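Putative uronate isomerase (Thermotoga maritima, PDB 4NAR) is of unconfirmed function but may act as a lactate racemase-like enzyme. Local coordinates at residues P233-I238 against C253-Q258; N149-H154 against R247-A252. One frame throughout, in Å; residues are numbered along the deposited sequence.

Contact 1: residues P233-I238 against C253-Q258; sequences PRALYI and CELSSQ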
loop_
_atom_site.group_PDB
_atom_site.type_symbol
_atom_site.label_atom_id
_atom_site.label_comp_id
_atom_site.label_asym_id
_atom_site.label_seq_id
_atom_site.Cartn_x
_atom_site.Cartn_y
_atom_site.Cartn_z
ATOM N N PRO A 233 -4.124 8.309 -16.463
ATOM C CA PRO A 233 -4.947 8.954 -15.430
ATOM C C PRO A 233 -6.427 8.847 -15.809
ATOM O O PRO A 233 -6.767 8.968 -16.992
ATOM C CB PRO A 233 -4.502 10.421 -15.478
ATOM C CG PRO A 233 -3.123 10.391 -16.067
ATOM C CD PRO A 233 -3.120 9.221 -17.042
ATOM N N ARG A 234 -7.296 8.625 -14.830
ATOM C CA ARG A 234 -8.713 8.437 -15.114
ATOM C C ARG A 234 -9.614 9.319 -14.244
ATOM O O ARG A 234 -10.746 9.634 -14.629
ATOM C CB ARG A 234 -9.069 6.966 -14.927
ATOM C CG ARG A 234 -8.371 6.039 -15.939
ATOM C CD ARG A 234 -8.847 6.299 -17.403
ATOM N NE ARG A 234 -10.305 6.421 -17.447
ATOM C CZ ARG A 234 -11.136 5.388 -17.575
ATOM N NH1 ARG A 234 -10.646 4.161 -17.712
ATOM N NH2 ARG A 234 -12.455 5.577 -17.574
ATOM N N ALA A 235 -9.117 9.704 -13.067
ATOM C CA ALA A 235 -9.876 10.579 -12.170
ATOM C C ALA A 235 -9.006 11.170 -11.074
ATOM O O ALA A 235 -8.067 10.529 -10.597
ATOM C CB ALA A 235 -11.052 9.837 -11.537
ATOM N N LEU A 236 -9.350 12.390 -10.677
ATOM C CA LEU A 236 -8.727 13.061 -9.548
ATOM C C LEU A 236 -9.863 13.624 -8.695
ATOM O O LEU A 236 -10.505 14.613 -9.076
ATOM C CB LEU A 236 -7.818 14.198 -10.039
ATOM C CG LEU A 236 -6.520 14.500 -9.271
ATOM C CD1 LEU A 236 -6.218 16.010 -9.252
ATOM C CD2 LEU A 236 -6.514 13.926 -7.850
ATOM N N TYR A 237 -10.145 12.983 -7.564
ATOM C CA TYR A 237 -11.230 13.439 -6.705
ATOM C C TYR A 237 -10.669 14.335 -5.602
ATOM O O TYR A 237 -9.976 13.861 -4.685
ATOM C CB TYR A 237 -11.998 12.248 -6.134
ATOM C CG TYR A 237 -12.659 11.413 -7.203
ATOM C CD1 TYR A 237 -13.317 12.015 -8.273
ATOM C CD2 TYR A 237 -12.617 10.023 -7.160
ATOM C CE1 TYR A 237 -13.927 11.255 -9.271
ATOM C CE2 TYR A 237 -13.217 9.253 -8.152
ATOM C CZ TYR A 237 -13.876 9.877 -9.207
ATOM O OH TYR A 237 -14.486 9.128 -10.201
ATOM N N ILE A 238 -10.957 15.631 -5.695
ATOM C CA ILE A 238 -10.414 16.609 -4.763
ATOM C C ILE A 238 -11.462 16.968 -3.714
ATOM O O ILE A 238 -12.591 17.303 -4.059
ATOM C CB ILE A 238 -9.976 17.888 -5.505
ATOM C CG1 ILE A 238 -9.034 17.531 -6.666
ATOM C CG2 ILE A 238 -9.343 18.888 -4.530
ATOM C CD1 ILE A 238 -8.358 18.729 -7.344
ATOM N N CYS A 253 -13.237 4.221 -4.985
ATOM C CA CYS A 253 -13.428 2.771 -4.957
ATOM C C CYS A 253 -14.436 2.273 -6.005
ATOM O O CYS A 253 -14.262 1.192 -6.591
ATOM C CB CYS A 253 -13.886 2.333 -3.567
ATOM S SG CYS A 253 -12.610 2.459 -2.295
ATOM N N GLU A 254 -15.489 3.059 -6.224
ATOM C CA GLU A 254 -16.493 2.729 -7.231
ATOM C C GLU A 254 -15.886 2.706 -8.636
ATOM O O GLU A 254 -16.201 1.824 -9.430
ATOM C CB GLU A 254 -17.685 3.689 -7.167
ATOM C CG GLU A 254 -18.823 3.295 -8.100
ATOM C CD GLU A 254 -19.108 1.777 -8.089
ATOM O OE1 GLU A 254 -19.503 1.244 -7.020
ATOM O OE2 GLU A 254 -18.937 1.117 -9.150
ATOM N N LEU A 255 -14.992 3.647 -8.931
ATOM C CA LEU A 255 -14.337 3.662 -10.235
ATOM C C LEU A 255 -13.309 2.538 -10.337
ATOM O O LEU A 255 -13.317 1.764 -11.314
ATOM C CB LEU A 255 -13.687 5.017 -10.537
ATOM C CG LEU A 255 -13.077 5.056 -11.952
ATOM C CD1 LEU A 255 -14.126 4.703 -13.020
ATOM C CD2 LEU A 255 -12.402 6.392 -12.268
ATOM N N SER A 256 -12.441 2.445 -9.323
ATOM C CA SER A 256 -11.447 1.369 -9.235
ATOM C C SER A 256 -12.061 -0.035 -9.348
ATOM O O SER A 256 -11.507 -0.909 -10.021
ATOM C CB SER A 256 -10.628 1.481 -7.942
ATOM O OG SER A 256 -10.054 0.225 -7.581
ATOM N N SER A 257 -13.210 -0.250 -8.716
ATOM C CA SER A 257 -13.845 -1.565 -8.778
ATOM C C SER A 257 -14.317 -1.946 -10.200
ATOM O O SER A 257 -14.546 -3.118 -10.489
ATOM C CB SER A 257 -14.987 -1.680 -7.757
ATOM O OG SER A 257 -16.064 -0.810 -8.086
ATOM N N GLN A 258 -14.438 -0.962 -11.086
ATOM C CA GLN A 258 -14.881 -1.213 -12.455
ATOM C C GLN A 258 -13.682 -1.326 -13.382
ATOM O O GLN A 258 -13.775 -1.898 -14.461
ATOM C CB GLN A 258 -15.751 -0.063 -12.960
ATOM C CG GLN A 258 -17.152 0.047 -12.354
ATOM C CD GLN A 258 -17.889 1.283 -12.873
ATOM O OE1 GLN A 258 -17.764 2.384 -12.313
ATOM N NE2 GLN A 258 -18.646 1.110 -13.963
#

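Contact 2: residues N149-H154 against R247-A252; sequences NGTVPH and RAYEKA. With SO4 (sulfate ion), chain C; ACT (acetate ion), chain E.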
loop_
_atom_site.group_PDB
_atom_site.type_symbol
_atom_site.label_atom_id
_atom_site.label_comp_id
_atom_site.label_asym_id
_atom_site.label_seq_id
_atom_site.Cartn_x
_atom_site.Cartn_y
_atom_site.Cartn_z
ATOM N N ASN A 149 -3.130 11.081 -2.859
ATOM C CA ASN A 149 -3.172 9.640 -2.628
ATOM C C ASN A 149 -3.734 8.924 -3.861
ATOM O O ASN A 149 -4.212 9.571 -4.790
ATOM C CB ASN A 149 -4.007 9.352 -1.374
ATOM C CG ASN A 149 -5.387 10.026 -1.423
ATOM O OD1 ASN A 149 -6.383 9.379 -1.756
ATOM N ND2 ASN A 149 -5.446 11.327 -1.077
ATOM N N GLY A 150 -3.685 7.599 -3.879
ATOM C CA GLY A 150 -4.157 6.858 -5.034
ATOM C C GLY A 150 -4.911 5.602 -4.642
ATOM O O GLY A 150 -4.544 4.916 -3.658
ATOM N N THR A 151 -5.948 5.283 -5.425
ATOM C CA THR A 151 -6.869 4.205 -5.054
ATOM C C THR A 151 -6.825 3.015 -6.009
ATOM O O THR A 151 -7.011 3.159 -7.229
ATOM C CB THR A 151 -8.327 4.710 -4.899
ATOM O OG1 THR A 151 -8.404 5.649 -3.813
ATOM C CG2 THR A 151 -9.282 3.551 -4.644
ATOM N N VAL A 152 -6.607 1.841 -5.418
ATOM C CA VAL A 152 -6.385 0.600 -6.142
ATOM C C VAL A 152 -6.766 -0.525 -5.170
ATOM O O VAL A 152 -6.751 -0.321 -3.955
ATOM C CB VAL A 152 -4.890 0.539 -6.588
ATOM C CG1 VAL A 152 -4.267 -0.837 -6.379
ATOM C CG2 VAL A 152 -4.737 0.996 -8.039
ATOM N N PRO A 153 -7.158 -1.702 -5.682
ATOM C CA PRO A 153 -7.524 -2.757 -4.723
ATOM C C PRO A 153 -6.314 -3.157 -3.886
ATOM O O PRO A 153 -5.212 -3.234 -4.429
ATOM C CB PRO A 153 -7.944 -3.923 -5.616
ATOM C CG PRO A 153 -8.250 -3.304 -6.951
ATOM C CD PRO A 153 -7.331 -2.135 -7.081
ATOM N N HIS A 154 -6.513 -3.405 -2.592
ATOM C CA HIS A 154 -5.393 -3.617 -1.688
ATOM C C HIS A 154 -5.629 -4.778 -0.732
ATOM O O HIS A 154 -6.742 -4.948 -0.194
ATOM C CB HIS A 154 -5.110 -2.333 -0.911
ATOM C CG HIS A 154 -3.765 -2.309 -0.238
ATOM N ND1 HIS A 154 -3.546 -2.852 1.012
ATOM C CD2 HIS A 154 -2.583 -1.776 -0.632
ATOM C CE1 HIS A 154 -2.281 -2.660 1.356
ATOM N NE2 HIS A 154 -1.676 -2.012 0.377
ATOM N N ARG A 247 -15.507 10.758 1.439
ATOM C CA ARG A 247 -16.252 10.896 0.179
ATOM C C ARG A 247 -15.400 10.557 -1.055
ATOM O O ARG A 247 -15.797 9.745 -1.898
ATOM C CB ARG A 247 -16.801 12.319 0.031
ATOM C CG ARG A 247 -17.944 12.677 0.995
ATOM C CD ARG A 247 -18.542 14.044 0.632
ATOM N NE ARG A 247 -17.570 15.114 0.849
ATOM C CZ ARG A 247 -17.470 15.803 1.984
ATOM N NH1 ARG A 247 -18.299 15.547 2.994
ATOM N NH2 ARG A 247 -16.552 16.755 2.114
ATOM N N ALA A 248 -14.233 11.198 -1.150
ATOM C CA ALA A 248 -13.310 10.987 -2.266
ATOM C C ALA A 248 -12.887 9.524 -2.386
ATOM O O ALA A 248 -12.802 8.988 -3.507
ATOM C CB ALA A 248 -12.079 11.900 -2.140
ATOM N N TYR A 249 -12.645 8.884 -1.239
ATOM C CA TYR A 249 -12.306 7.447 -1.186
ATOM C C TYR A 249 -13.429 6.549 -1.701
ATOM O O TYR A 249 -13.169 5.558 -2.394
ATOM C CB TYR A 249 -11.934 7.017 0.244
ATOM C CG TYR A 249 -11.809 5.514 0.461
ATOM C CD1 TYR A 249 -10.738 4.804 -0.060
ATOM C CD2 TYR A 249 -12.762 4.817 1.189
ATOM C CE1 TYR A 249 -10.615 3.434 0.139
ATOM C CE2 TYR A 249 -12.655 3.443 1.397
ATOM C CZ TYR A 249 -11.579 2.756 0.874
ATOM O OH TYR A 249 -11.471 1.389 1.084
ATOM N N GLU A 250 -14.671 6.874 -1.343
ATOM C CA GLU A 250 -15.813 6.062 -1.766
ATOM C C GLU A 250 -16.055 6.178 -3.272
ATOM O O GLU A 250 -16.323 5.184 -3.960
ATOM C CB GLU A 250 -17.069 6.426 -0.976
ATOM C CG GLU A 250 -17.144 5.685 0.338
ATOM C CD GLU A 250 -18.036 6.372 1.371
ATOM O OE1 GLU A 250 -18.524 7.506 1.110
ATOM O OE2 GLU A 250 -18.244 5.766 2.452
ATOM N N LYS A 251 -15.950 7.397 -3.784
ATOM C CA LYS A 251 -16.051 7.600 -5.213
ATOM C C LYS A 251 -14.921 6.858 -5.907
ATOM O O LYS A 251 -15.155 6.164 -6.907
ATOM C CB LYS A 251 -16.004 9.085 -5.554
ATOM C CG LYS A 251 -17.383 9.687 -5.812
ATOM C CD LYS A 251 -17.759 10.711 -4.726
ATOM C CE LYS A 251 -18.789 11.746 -5.229
ATOM N NZ LYS A 251 -18.919 12.916 -4.283
ATOM N N ALA A 252 -13.707 7.011 -5.377
ATOM C CA ALA A 252 -12.532 6.345 -5.932
ATOM C C ALA A 252 -12.745 4.839 -6.056
ATOM O O ALA A 252 -12.471 4.253 -7.105
ATOM C CB ALA A 252 -11.309 6.619 -5.077
HETATM S S SO4 C . 0.997 -0.066 -0.683
HETATM O O1 SO4 C . -0.227 0.756 -0.580
HETATM O O2 SO4 C . 2.178 0.778 -0.422
HETATM O O3 SO4 C . 1.004 -1.183 0.277
HETATM O O4 SO4 C . 1.055 -0.591 -2.051
HETATM C C ACT E . -1.962 5.564 -0.425
HETATM O O ACT E . -2.677 4.573 -0.191
HETATM O OXT ACT E . -2.455 6.374 -1.229
HETATM C CH3 ACT E . -0.614 5.740 0.223
#

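Contact 1: residues P233-I238 against C253-Q258
One methyl group carries nearly all of this helix-on-strand contact: CD2 of Leu255 meets Ala235, Tyr237 and Arg234 together, and no hydrogen bond crosses between 233-238 and 253-258. Its closest approach is to the methyl of Ala235, CD2 to CB 3.8 Å. The phenol oxygen of Tyr237 lies nearly as close, OH to Leu255 CD2 4.0 Å, with the two side chains crossing at about a right angle. Leu255 gains this reach because CG stands anti to its backbone N (chi1 -176°), which sends the branch out from the helix toward the strand. Arg234 adds its CB at 4.3 Å from Leu255 CD2. Two neighbouring residues of a strand would normally point to opposite faces; here Arg234 and Ala235 both turn toward the helix because they form a classic beta bulge opposite Val224. The strand continues into helix 241-259, which folds back over the sheet, so that the segment axes run nearly antiparallel (165°) and 10.1 Å apart at their closest. The polar ends are served by neighbours: Tyr237 OH is hydrogen-bonded to Glu6, while the Arg234 guanidinium forms a salt bridge with Glu226 and donates from NE to Gly7 O.

Contact 2: residues N149-H154 against R247-A252
The hydroxyl of Thr151 approaches the Tyr249 ring obliquely, with OG1 4.5 Å from CD1, a loose contact at the margin of the interface. Tyr249 is held at two other points, by a cation-pi interaction with Arg200 and by a hydrogen bond from its hydroxyl to the carbonyl oxygen of Val195. The ring of His154 meets a sulfate, probably from the crystallisation liquor, at its edge, with the sulfur in the ring plane. NE2 donates to sulfate O3 over 2.8 Å, and the N-H points almost straight at the acceptor (177°). The other ring nitrogen, ND1, is hydrogen-bonded to the backbone N of Ser156, which helps to fix the ring's rotation.

Between the two segments the load falls on Thr151 and Ala252. The alanine methyl fits against both branches of the threonine, CB to OG1 3.3 Å and CB to CG2 3.7 Å. With OG1 beside the backbone N (chi1 -64°) and CG2 beside the carbonyl carbon, the threonine straddles that methyl. Its buried OG1 lies within hydrogen-bonding distance of both Asn222 OD1 and Ser160 O, neither of them on the helix, which as modelled would have to share its single proton.

Gly150 turns its backbone N to an acetate, N to OXT 3.2 Å, another probable crystallisation component. Arg41 binds both anions, joined by Lys164 at the sulfate and by the Gly161 backbone N at the acetate. Beyond its C-terminal end, strand 144-150, central in a mixed sheet, thus gives way to a loop packed on helix 241-259 and lying beside a site where two anions bind in the crystal, consistent with a ligand site at the C-terminal ends of parallel strands, a common location in alpha/beta folds.

How the contacts relate
Contacts 1 and 2 illustrate how one helix can be seated on a sheet at two successive levels. Both draw on helix 241-259, and their centres lie 7 Å apart: residues 247-252 meet residues 149-154, and the next residues, 253-258, meet strand 231-240. The Tyr237 ring of contact 1 joins them, its CE2 3.6 Å from the backbone N of Ala252 in contact 2. A second junction brings Ser256 OG to 3.6 Å from Pro153 CD. The sulfate and acetate are bound partly by His154 and Gly150; in position the 149-154 segment lies between them and the helix, whereas contact 1 packs the helix against a strand nearer the sheet's margin.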